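Cel44C (Paenibacillus polymyxa, PDB 2YIH) hydrolyses the beta-1,4-glucan backbone of xyloglucan and cellulose as an endo-acting glycoside hydrolase of family 44, here represented by its catalytic portion. Local coordinates at residues Ser94-Ser99 / Thr104-Thr109; Gly122-Ser127 / Ala133-Val138. The protein carries 8 engineered substitutions. One frame throughout, in Å; residues are numbered along the deposited sequence.

Contact 1 (Ser94-Ser99 / Thr104-Thr109); sequences SFHDQS and TYSLVT. With EDO (1,2-ethanediol), chain N.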
# COMPACT_ATOMS: atom_id res chain seq x y z
N SER A 94 1.15 -20.48 3.74
CA SER A 94 2.08 -20.07 4.78
C SER A 94 1.95 -18.55 5.06
O SER A 94 1.95 -18.11 6.23
CB SER A 94 3.52 -20.49 4.42
OG SER A 94 4.43 -20.11 5.46
N PHE A 95 1.80 -17.78 4.00
CA PHE A 95 1.60 -16.32 4.10
C PHE A 95 0.33 -16.05 4.91
O PHE A 95 0.33 -15.24 5.85
CB PHE A 95 1.49 -15.72 2.68
CG PHE A 95 1.03 -14.27 2.66
CD1 PHE A 95 1.92 -13.24 3.01
CD2 PHE A 95 -0.29 -13.94 2.35
CE1 PHE A 95 1.49 -11.88 2.95
CE2 PHE A 95 -0.75 -12.63 2.38
CZ PHE A 95 0.15 -11.59 2.68
N HIS A 96 -0.76 -16.69 4.55
CA HIS A 96 -2.03 -16.38 5.20
C HIS A 96 -2.04 -16.92 6.64
O HIS A 96 -2.57 -16.28 7.52
CB HIS A 96 -3.22 -16.96 4.44
CG HIS A 96 -4.54 -16.52 4.98
ND1 HIS A 96 -4.84 -15.20 5.20
CD2 HIS A 96 -5.62 -17.23 5.38
CE1 HIS A 96 -6.06 -15.10 5.69
NE2 HIS A 96 -6.56 -16.32 5.81
N ASP A 97 -1.40 -18.06 6.87
CA ASP A 97 -1.30 -18.57 8.26
C ASP A 97 -0.62 -17.50 9.14
O ASP A 97 -0.99 -17.34 10.32
CB ASP A 97 -0.48 -19.86 8.32
CG ASP A 97 -1.24 -21.09 7.82
OD1 ASP A 97 -2.47 -21.05 7.58
OD2 ASP A 97 -0.57 -22.15 7.69
N GLN A 98 0.40 -16.85 8.60
CA GLN A 98 1.07 -15.78 9.32
C GLN A 98 0.13 -14.58 9.55
O GLN A 98 0.11 -14.01 10.64
CB GLN A 98 2.38 -15.38 8.62
CG GLN A 98 3.19 -14.35 9.42
CD GLN A 98 3.90 -14.94 10.67
OE1 GLN A 98 3.57 -16.04 11.14
NE2 GLN A 98 4.86 -14.20 11.19
N SER A 99 -0.68 -14.23 8.55
CA SER A 99 -1.67 -13.17 8.75
C SER A 99 -2.63 -13.53 9.89
O SER A 99 -3.01 -12.66 10.69
CB SER A 99 -2.49 -12.90 7.48
OG SER A 99 -1.71 -12.15 6.56
N THR A 104 -3.86 -9.92 10.75
CA THR A 104 -3.87 -8.95 9.65
C THR A 104 -4.80 -9.40 8.51
O THR A 104 -5.07 -10.60 8.35
CB THR A 104 -2.45 -8.74 9.05
OG1 THR A 104 -2.00 -9.99 8.50
CG2 THR A 104 -1.48 -8.28 10.15
N TYR A 105 -5.30 -8.44 7.75
CA TYR A 105 -5.93 -8.69 6.44
C TYR A 105 -4.89 -9.35 5.53
O TYR A 105 -3.70 -9.00 5.60
CB TYR A 105 -6.34 -7.32 5.89
CG TYR A 105 -7.17 -7.34 4.63
CD1 TYR A 105 -6.61 -7.67 3.40
CD2 TYR A 105 -8.48 -6.88 4.66
CE1 TYR A 105 -7.36 -7.60 2.22
CE2 TYR A 105 -9.25 -6.83 3.50
CZ TYR A 105 -8.68 -7.17 2.28
OH TYR A 105 -9.44 -7.11 1.15
N SER A 106 -5.31 -10.30 4.67
CA SER A 106 -4.42 -10.78 3.63
C SER A 106 -4.94 -10.37 2.26
O SER A 106 -6.07 -10.73 1.91
CB SER A 106 -4.35 -12.32 3.62
OG SER A 106 -3.61 -12.80 4.75
N LEU A 107 -4.08 -9.72 1.48
CA LEU A 107 -4.36 -9.44 0.07
C LEU A 107 -3.46 -10.32 -0.77
O LEU A 107 -2.25 -10.22 -0.68
CB LEU A 107 -4.04 -7.97 -0.23
CG LEU A 107 -4.13 -7.49 -1.70
CD1 LEU A 107 -5.54 -7.81 -2.31
CD2 LEU A 107 -3.85 -5.98 -1.76
N VAL A 108 -4.06 -11.22 -1.55
CA VAL A 108 -3.33 -12.21 -2.33
C VAL A 108 -3.48 -11.92 -3.85
O VAL A 108 -4.59 -11.84 -4.39
CB VAL A 108 -3.90 -13.61 -2.00
CG1 VAL A 108 -3.31 -14.70 -2.91
CG2 VAL A 108 -3.66 -13.94 -0.50
N THR A 109 -2.36 -11.80 -4.54
CA THR A 109 -2.41 -11.56 -5.99
C THR A 109 -2.72 -12.85 -6.73
O THR A 109 -2.16 -13.92 -6.42
CB THR A 109 -1.05 -11.02 -6.44
OG1 THR A 109 -0.80 -9.80 -5.74
CG2 THR A 109 -1.00 -10.72 -7.96
C1 EDO N . 1.48 -24.34 4.68
O1 EDO N . 0.37 -23.56 5.12
C2 EDO N . 2.76 -24.04 5.46
O2 EDO N . 3.86 -24.36 4.59
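Helix 94-99 runs back along strand 105-109 at 160°, nearly antiparallel, their axes 8.3 Å apart at closest, and T104 N closes the turn between them with a hydrogen bond to S99 O (2.9 Å). This is an alpha-to-beta step of the (beta/alpha)8 barrel of family 44: the helix lies outside the parallel barrel and leads into its third strand. S106, directed at the helix, is the hub. Its OG lies in the plane of the H96 ring, at the edge, and is hydrogen-bonded to H96 ND1 at 2.7 Å; S99 OG is hydrogen-bonded to the same S106 OG at 2.7 Å. With OG anti to its carbonyl carbon (chi1 -76°), S99 also brings its hydroxyl to 2.9 Å from T104 OG1, and R43 NH1 from strand 42-45 is hydrogen-bonded to S99 OG. Small hydroxyl residues suit so close a meeting of helix and strand. Beside them the F95 ring brings CE2 to V108 CG2 at 4.3 Å. H96 NE2 bonds to A177 O, fixing the imidazole at both nitrogens. The buried polar atoms are thus paired in a chain of hydrogen bonds completed by R43 and A177 O, so the helix meets the barrel wall through directional bonds, with F95 adding apolar contact.

Contact 2 (Gly122-Ser127 / Ala133-Val138); sequences GSVQES and ARWNQV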
# COMPACT_ATOMS: atom_id res chain seq x y z
N GLY A 122 15.31 -21.91 -13.97
CA GLY A 122 16.11 -20.70 -14.21
C GLY A 122 15.74 -19.87 -15.44
O GLY A 122 14.56 -19.81 -15.83
N SER A 123 16.72 -19.19 -16.01
CA SER A 123 16.46 -18.15 -17.00
C SER A 123 15.66 -18.67 -18.19
O SER A 123 15.84 -19.81 -18.63
CB SER A 123 17.76 -17.53 -17.50
OG SER A 123 17.46 -16.53 -18.45
N VAL A 124 14.72 -17.83 -18.64
CA VAL A 124 13.91 -18.12 -19.80
C VAL A 124 14.33 -17.12 -20.90
O VAL A 124 14.27 -15.89 -20.71
CB VAL A 124 12.43 -17.85 -19.48
CG1 VAL A 124 11.59 -18.07 -20.75
CG2 VAL A 124 11.97 -18.74 -18.33
N GLN A 125 14.89 -17.66 -21.98
CA GLN A 125 15.38 -16.83 -23.09
C GLN A 125 14.25 -16.29 -23.98
O GLN A 125 13.12 -16.78 -23.90
CB GLN A 125 16.36 -17.64 -23.91
CG GLN A 125 17.60 -18.02 -23.12
CD GLN A 125 18.55 -18.89 -23.96
OE1 GLN A 125 18.86 -18.54 -25.10
NE2 GLN A 125 18.96 -20.01 -23.43
N GLU A 126 14.55 -15.26 -24.80
CA GLU A 126 13.54 -14.60 -25.60
C GLU A 126 12.70 -15.55 -26.45
O GLU A 126 11.47 -15.46 -26.47
CB GLU A 126 14.14 -13.51 -26.49
CG GLU A 126 13.02 -12.62 -26.97
CD GLU A 126 13.46 -11.43 -27.79
OE1 GLU A 126 14.65 -11.04 -27.71
OE2 GLU A 126 12.54 -10.91 -28.47
N SER A 127 13.35 -16.51 -27.10
CA SER A 127 12.59 -17.43 -27.95
C SER A 127 11.84 -18.50 -27.15
O SER A 127 11.07 -19.28 -27.72
CB SER A 127 13.49 -18.04 -29.02
OG SER A 127 14.45 -18.92 -28.43
N ALA A 133 7.59 -24.81 -23.25
CA ALA A 133 7.78 -25.78 -22.16
C ALA A 133 7.97 -25.15 -20.78
O ALA A 133 7.66 -25.77 -19.76
CB ALA A 133 8.97 -26.73 -22.45
N ARG A 134 8.43 -23.90 -20.77
CA ARG A 134 8.71 -23.22 -19.50
C ARG A 134 7.44 -22.65 -18.83
O ARG A 134 7.53 -22.16 -17.70
CB ARG A 134 9.69 -22.07 -19.73
CG ARG A 134 10.98 -22.49 -20.49
CD ARG A 134 11.75 -23.64 -19.77
NE ARG A 134 12.07 -23.31 -18.37
CZ ARG A 134 12.99 -22.44 -17.98
NH1 ARG A 134 13.78 -21.83 -18.87
NH2 ARG A 134 13.14 -22.20 -16.69
N TRP A 135 6.29 -22.78 -19.48
CA TRP A 135 5.09 -22.04 -19.06
C TRP A 135 3.86 -22.90 -19.09
O TRP A 135 3.70 -23.73 -19.98
CB TRP A 135 4.83 -20.80 -19.94
CG TRP A 135 6.00 -19.86 -19.99
CD1 TRP A 135 6.92 -19.73 -21.02
CD2 TRP A 135 6.42 -18.95 -18.96
NE1 TRP A 135 7.85 -18.76 -20.70
CE2 TRP A 135 7.58 -18.29 -19.44
CE3 TRP A 135 5.91 -18.62 -17.70
CZ2 TRP A 135 8.22 -17.28 -18.69
CZ3 TRP A 135 6.57 -17.67 -16.94
CH2 TRP A 135 7.71 -17.01 -17.43
N ASN A 136 3.00 -22.70 -18.07
CA ASN A 136 1.66 -23.28 -18.09
C ASN A 136 0.66 -22.16 -18.32
O ASN A 136 0.90 -21.03 -17.89
CB ASN A 136 1.35 -23.97 -16.75
CG ASN A 136 2.19 -25.21 -16.53
OD1 ASN A 136 2.52 -25.90 -17.49
ND2 ASN A 136 2.48 -25.54 -15.26
N GLN A 137 -0.45 -22.49 -18.98
CA GLN A 137 -1.47 -21.48 -19.30
C GLN A 137 -2.39 -21.28 -18.09
O GLN A 137 -2.81 -22.25 -17.44
CB GLN A 137 -2.32 -21.95 -20.48
CG GLN A 137 -1.58 -22.08 -21.75
CD GLN A 137 -2.52 -22.46 -22.91
OE1 GLN A 137 -3.72 -22.12 -22.90
NE2 GLN A 137 -1.98 -23.18 -23.88
N VAL A 138 -2.74 -20.03 -17.84
CA VAL A 138 -3.77 -19.69 -16.82
C VAL A 138 -5.19 -19.80 -17.41
O VAL A 138 -5.46 -19.32 -18.54
CB VAL A 138 -3.54 -18.26 -16.28
CG1 VAL A 138 -4.70 -17.83 -15.32
CG2 VAL A 138 -2.20 -18.17 -15.52
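V124 lays its CG2 methyl over one face of the R134 guanidinium, offset toward the rim, with R134 NH1 3.6 Å from V124 CG2. The two side chains come from opposite directions, and the branched valine serves two neighbours at once: its other methyl, CG1, placed anti to the backbone N, reaches the W135 indole obliquely, 4.0 Å from W135 CZ2. R134 CB rests over one face of that indole, so valine, arginine and tryptophan interlock.

The polar work is done at the guanidinium edge. R134 NH1 gives a hydrogen bond to S123 O (2.9 Å, 160° at the hydrogen), and R134 NH2 gives another to G122 O (2.9 Å, 157°). The acceptor S123 O lies in the guanidinium plane, whereas G122 O is tilted 15° from it; both donors sit above the planes of their carbonyls. Bends at chi2 and chi3 fold the arginine back to turn this edge to consecutive carbonyls. G122 has a positive phi, which glycine tolerates well.

D119 forms a salt bridge with R134 NE, so the group is held on a further side, which probably offsets part of its charge. A leucine in place of R134 would probably leave G122 O and S123 O without these donors and D119 without its cation.

The contact ties the edge strand 122-123 of a small antiparallel sheet to strand 135-139 of a small mixed sheet, in the barrel's long excursion after strand 105-110. W135 is about 12 Å from the calcium ion, measured from its side chain. A single bent arginine, just ahead of strand 135-139, thus carries a flat cationic group to backbone acceptors of the neighbouring sheet, while one valine methyl, CG2, lies over one of its faces.

The two contacts follow one another along the chain within the family 44 catalytic region, with centres 28 Å apart and no direct touch. Contact 1 is buried and belongs to the barrel itself, joining an outer helix to the strand that follows it; contact 2 lies about 30 Å from the chain centre, in a partly exposed excursion, and joins strands of two minor sheets. They share no secondary-structure element. Their chemistry differs accordingly: short neutral hydroxyls and an imidazole suit the confined interior of contact 1, whereas 122-127/133-138 spans a wider separation with a long, bent, charged side chain that reaches backbone carbonyls and is salt-bridged to an aspartate.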